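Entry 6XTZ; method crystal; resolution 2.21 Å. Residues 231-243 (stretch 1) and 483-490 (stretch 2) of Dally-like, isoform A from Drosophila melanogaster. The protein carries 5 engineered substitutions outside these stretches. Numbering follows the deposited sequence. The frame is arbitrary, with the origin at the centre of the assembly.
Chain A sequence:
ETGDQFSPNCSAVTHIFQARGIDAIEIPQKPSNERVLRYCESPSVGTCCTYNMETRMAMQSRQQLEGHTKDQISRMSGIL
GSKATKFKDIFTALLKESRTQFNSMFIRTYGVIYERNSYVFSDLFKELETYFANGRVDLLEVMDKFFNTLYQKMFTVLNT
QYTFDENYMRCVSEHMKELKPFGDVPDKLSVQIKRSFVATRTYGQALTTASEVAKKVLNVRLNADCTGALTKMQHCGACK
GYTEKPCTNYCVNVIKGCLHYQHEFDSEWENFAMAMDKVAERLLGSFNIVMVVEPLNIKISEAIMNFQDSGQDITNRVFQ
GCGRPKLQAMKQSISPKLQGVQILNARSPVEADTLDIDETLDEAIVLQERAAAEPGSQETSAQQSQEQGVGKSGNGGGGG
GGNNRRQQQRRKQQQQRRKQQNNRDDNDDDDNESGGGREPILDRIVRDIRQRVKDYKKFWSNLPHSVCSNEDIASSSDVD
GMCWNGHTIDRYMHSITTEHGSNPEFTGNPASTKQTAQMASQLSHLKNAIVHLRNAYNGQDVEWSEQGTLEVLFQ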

# COMPACT_ATOMS: atom_id res chain seq x y z
N THR A 231 -17.64 12.25 24.01
CA THR A 231 -18.94 12.30 24.67
C THR A 231 -19.49 13.72 24.72
O THR A 231 -20.70 13.93 24.57
CB THR A 231 -18.83 11.73 26.08
OG1 THR A 231 -17.97 12.56 26.86
CG2 THR A 231 -18.24 10.35 26.01
N LYS A 232 -18.62 14.71 24.94
CA LYS A 232 -19.05 16.10 24.89
C LYS A 232 -19.61 16.45 23.52
O LYS A 232 -20.54 17.26 23.41
CB LYS A 232 -17.88 17.03 25.25
CG LYS A 232 -18.26 18.50 25.35
CD LYS A 232 -17.04 19.35 25.66
CE LYS A 232 -17.39 20.83 25.72
NZ LYS A 232 -16.20 21.68 25.99
N MET A 233 -19.08 15.83 22.46
CA MET A 233 -19.54 16.12 21.11
C MET A 233 -20.85 15.40 20.81
O MET A 233 -21.78 16.00 20.27
CB MET A 233 -18.46 15.73 20.10
CG MET A 233 -18.80 16.02 18.64
SD MET A 233 -19.64 14.66 17.81
CE MET A 233 -18.46 13.33 18.04
N GLN A 234 -20.94 14.12 21.15
CA GLN A 234 -22.03 13.28 20.66
C GLN A 234 -23.22 13.22 21.61
O GLN A 234 -24.37 13.16 21.16
CB GLN A 234 -21.51 11.87 20.37
CG GLN A 234 -22.56 10.91 19.82
CD GLN A 234 -22.00 9.55 19.48
OE1 GLN A 234 -20.79 9.35 19.46
NE2 GLN A 234 -22.89 8.60 19.20
N HIS A 235 -22.98 13.22 22.93
CA HIS A 235 -24.05 12.96 23.89
C HIS A 235 -24.38 14.12 24.81
O HIS A 235 -25.54 14.23 25.23
CB HIS A 235 -23.69 11.74 24.76
CG HIS A 235 -23.57 10.46 23.99
ND1 HIS A 235 -24.61 9.92 23.27
CD2 HIS A 235 -22.52 9.62 23.83
CE1 HIS A 235 -24.20 8.80 22.70
NE2 HIS A 235 -22.94 8.60 23.02
N CYS A 236 -23.42 14.99 25.14
CA CYS A 236 -23.66 16.01 26.15
C CYS A 236 -24.68 17.06 25.72
O CYS A 236 -25.14 17.82 26.58
CB CYS A 236 -22.35 16.69 26.54
SG CYS A 236 -21.23 15.62 27.47
N GLY A 237 -25.03 17.12 24.44
CA GLY A 237 -26.08 18.04 24.02
C GLY A 237 -27.42 17.72 24.66
O GLY A 237 -28.15 18.63 25.07
N ALA A 238 -27.75 16.43 24.77
CA ALA A 238 -29.00 16.05 25.40
C ALA A 238 -29.00 16.33 26.89
O ALA A 238 -30.06 16.52 27.49
CB ALA A 238 -29.29 14.57 25.13
N CYS A 239 -27.81 16.34 27.52
CA CYS A 239 -27.74 16.65 28.94
C CYS A 239 -28.13 18.09 29.25
O CYS A 239 -28.48 18.39 30.39
CB CYS A 239 -26.33 16.37 29.46
SG CYS A 239 -25.82 14.64 29.30
N LYS A 240 -28.08 18.98 28.26
CA LYS A 240 -28.57 20.35 28.41
C LYS A 240 -29.98 20.53 27.86
O LYS A 240 -30.40 21.68 27.66
CB LYS A 240 -27.61 21.33 27.74
CG LYS A 240 -26.32 21.57 28.49
CD LYS A 240 -25.56 22.75 27.90
CE LYS A 240 -24.35 23.10 28.75
NZ LYS A 240 -23.66 24.33 28.26
N GLY A 241 -30.70 19.45 27.61
CA GLY A 241 -32.04 19.55 27.07
C GLY A 241 -32.11 19.79 25.58
O GLY A 241 -33.21 19.98 25.05
N TYR A 242 -30.97 19.80 24.88
CA TYR A 242 -30.93 20.03 23.45
C TYR A 242 -31.13 18.73 22.69
O TYR A 242 -30.64 17.67 23.10
CB TYR A 242 -29.61 20.67 23.04
CG TYR A 242 -29.33 22.01 23.70
CD1 TYR A 242 -30.36 22.92 23.92
CD2 TYR A 242 -28.05 22.36 24.09
CE1 TYR A 242 -30.11 24.15 24.51
CE2 TYR A 242 -27.79 23.58 24.69
CZ TYR A 242 -28.83 24.47 24.89
OH TYR A 242 -28.57 25.69 25.49
N THR A 243 -31.86 18.81 21.57
CA THR A 243 -32.11 17.65 20.73
C THR A 243 -31.35 17.70 19.40
O THR A 243 -31.39 16.72 18.66
CB THR A 243 -33.61 17.51 20.44
OG1 THR A 243 -34.07 18.67 19.73
CG2 THR A 243 -34.39 17.38 21.74
N CYS A 483 -26.99 23.59 15.46
CA CYS A 483 -26.28 22.35 15.75
C CYS A 483 -25.48 22.53 17.04
O CYS A 483 -25.13 23.65 17.42
CB CYS A 483 -25.37 21.93 14.59
SG CYS A 483 -24.13 23.15 14.10
N TRP A 484 -25.21 21.40 17.69
CA TRP A 484 -24.51 21.39 18.97
C TRP A 484 -23.02 21.60 18.75
O TRP A 484 -22.37 20.80 18.06
CB TRP A 484 -24.79 20.07 19.69
CG TRP A 484 -23.91 19.77 20.87
CD1 TRP A 484 -22.88 18.88 20.91
CD2 TRP A 484 -24.00 20.35 22.17
NE1 TRP A 484 -22.32 18.87 22.17
CE2 TRP A 484 -22.99 19.77 22.96
CE3 TRP A 484 -24.84 21.31 22.76
CZ2 TRP A 484 -22.79 20.11 24.30
CZ3 TRP A 484 -24.64 21.65 24.08
CH2 TRP A 484 -23.62 21.05 24.84
N ASN A 485 -22.47 22.67 19.32
CA ASN A 485 -21.06 23.01 19.15
C ASN A 485 -20.22 22.69 20.38
O ASN A 485 -19.07 23.13 20.45
CB ASN A 485 -20.90 24.49 18.77
CG ASN A 485 -21.40 25.44 19.85
OD1 ASN A 485 -21.71 25.03 20.97
ND2 ASN A 485 -21.48 26.72 19.51
N GLY A 486 -20.77 21.95 21.34
CA GLY A 486 -20.08 21.62 22.56
C GLY A 486 -20.50 22.45 23.76
O GLY A 486 -20.26 22.04 24.89
N HIS A 487 -21.13 23.60 23.53
CA HIS A 487 -21.56 24.45 24.64
C HIS A 487 -23.02 24.84 24.48
O HIS A 487 -23.80 24.74 25.44
CB HIS A 487 -20.68 25.70 24.72
CG HIS A 487 -19.22 25.41 24.92
ND1 HIS A 487 -18.70 25.02 26.14
CD2 HIS A 487 -18.18 25.46 24.06
CE1 HIS A 487 -17.40 24.84 26.02
NE2 HIS A 487 -17.05 25.10 24.77
N THR A 488 -23.40 25.26 23.28
CA THR A 488 -24.76 25.72 23.01
C THR A 488 -25.18 25.26 21.62
O THR A 488 -24.43 24.58 20.91
CB THR A 488 -24.85 27.25 23.14
OG1 THR A 488 -26.15 27.68 22.71
CG2 THR A 488 -23.79 27.91 22.28
N ILE A 489 -26.40 25.62 21.24
CA ILE A 489 -26.92 25.37 19.90
C ILE A 489 -26.66 26.65 19.11
O ILE A 489 -27.51 27.54 19.03
CB ILE A 489 -28.39 24.97 19.92
CG1 ILE A 489 -28.59 23.73 20.79
CG2 ILE A 489 -28.89 24.71 18.51
CD1 ILE A 489 -27.79 22.53 20.33
N ASP A 490 -25.47 26.74 18.53
CA ASP A 490 -25.05 27.94 17.82
C ASP A 490 -24.04 27.53 16.75
O ASP A 490 -23.82 26.34 16.51
CB ASP A 490 -24.48 28.97 18.80
CG ASP A 490 -24.67 30.40 18.34
OD1 ASP A 490 -24.81 30.61 17.11
OD2 ASP A 490 -24.68 31.30 19.19

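Trp484 anchors the contact: its CA-to-CB bond points toward stretch 1, and it gives up more surface there than any other residue of either stretch. Its indole satisfies its one polar atom at the helix, NE1 donating to the carbonyl Lys232 O, which accepts no backbone hydrogen bond within its own stretch, at 2.7 Å. The six-membered ring then lies flat against Gly237, whose CA sits 3.5 Å from the ring centroid, almost on the normal. Glycine suits this spot because an ideal CB would fall 3.2 Å from Trp484 CD2, too tight for so close a packing.

The CA-to-CB bond of Asn485 points away from stretch 1, and the side chain braces its own loop, OD1 accepting from the backbone N of both His487 and Thr488. Gly486 follows with phi at 102°, a backbone that calls for glycine; its O lies 3.2 Å from Lys232 CE.

His487 contributes its carbonyl and its ring: Lys240, extended beyond chi1, brings NZ within 2.9 Å of His487 O in a hydrogen bond, and His487 CE1 lies 3.4 Å from Lys232 NZ, while Lys240 CD passes the indole edge, 4.0 Å from Trp484 CH2. Thr488 adds little.

Ile489 closes the contact, its CA-to-CB bond pointing toward stretch 1 and its CG1 lying over one face of the Tyr242 ring, 3.6 Å from the centroid. The same tyrosine meets the indole rim to rim, CD2 to Trp484 CZ3 at 3.5 Å, so one aromatic ring links both apolar residues.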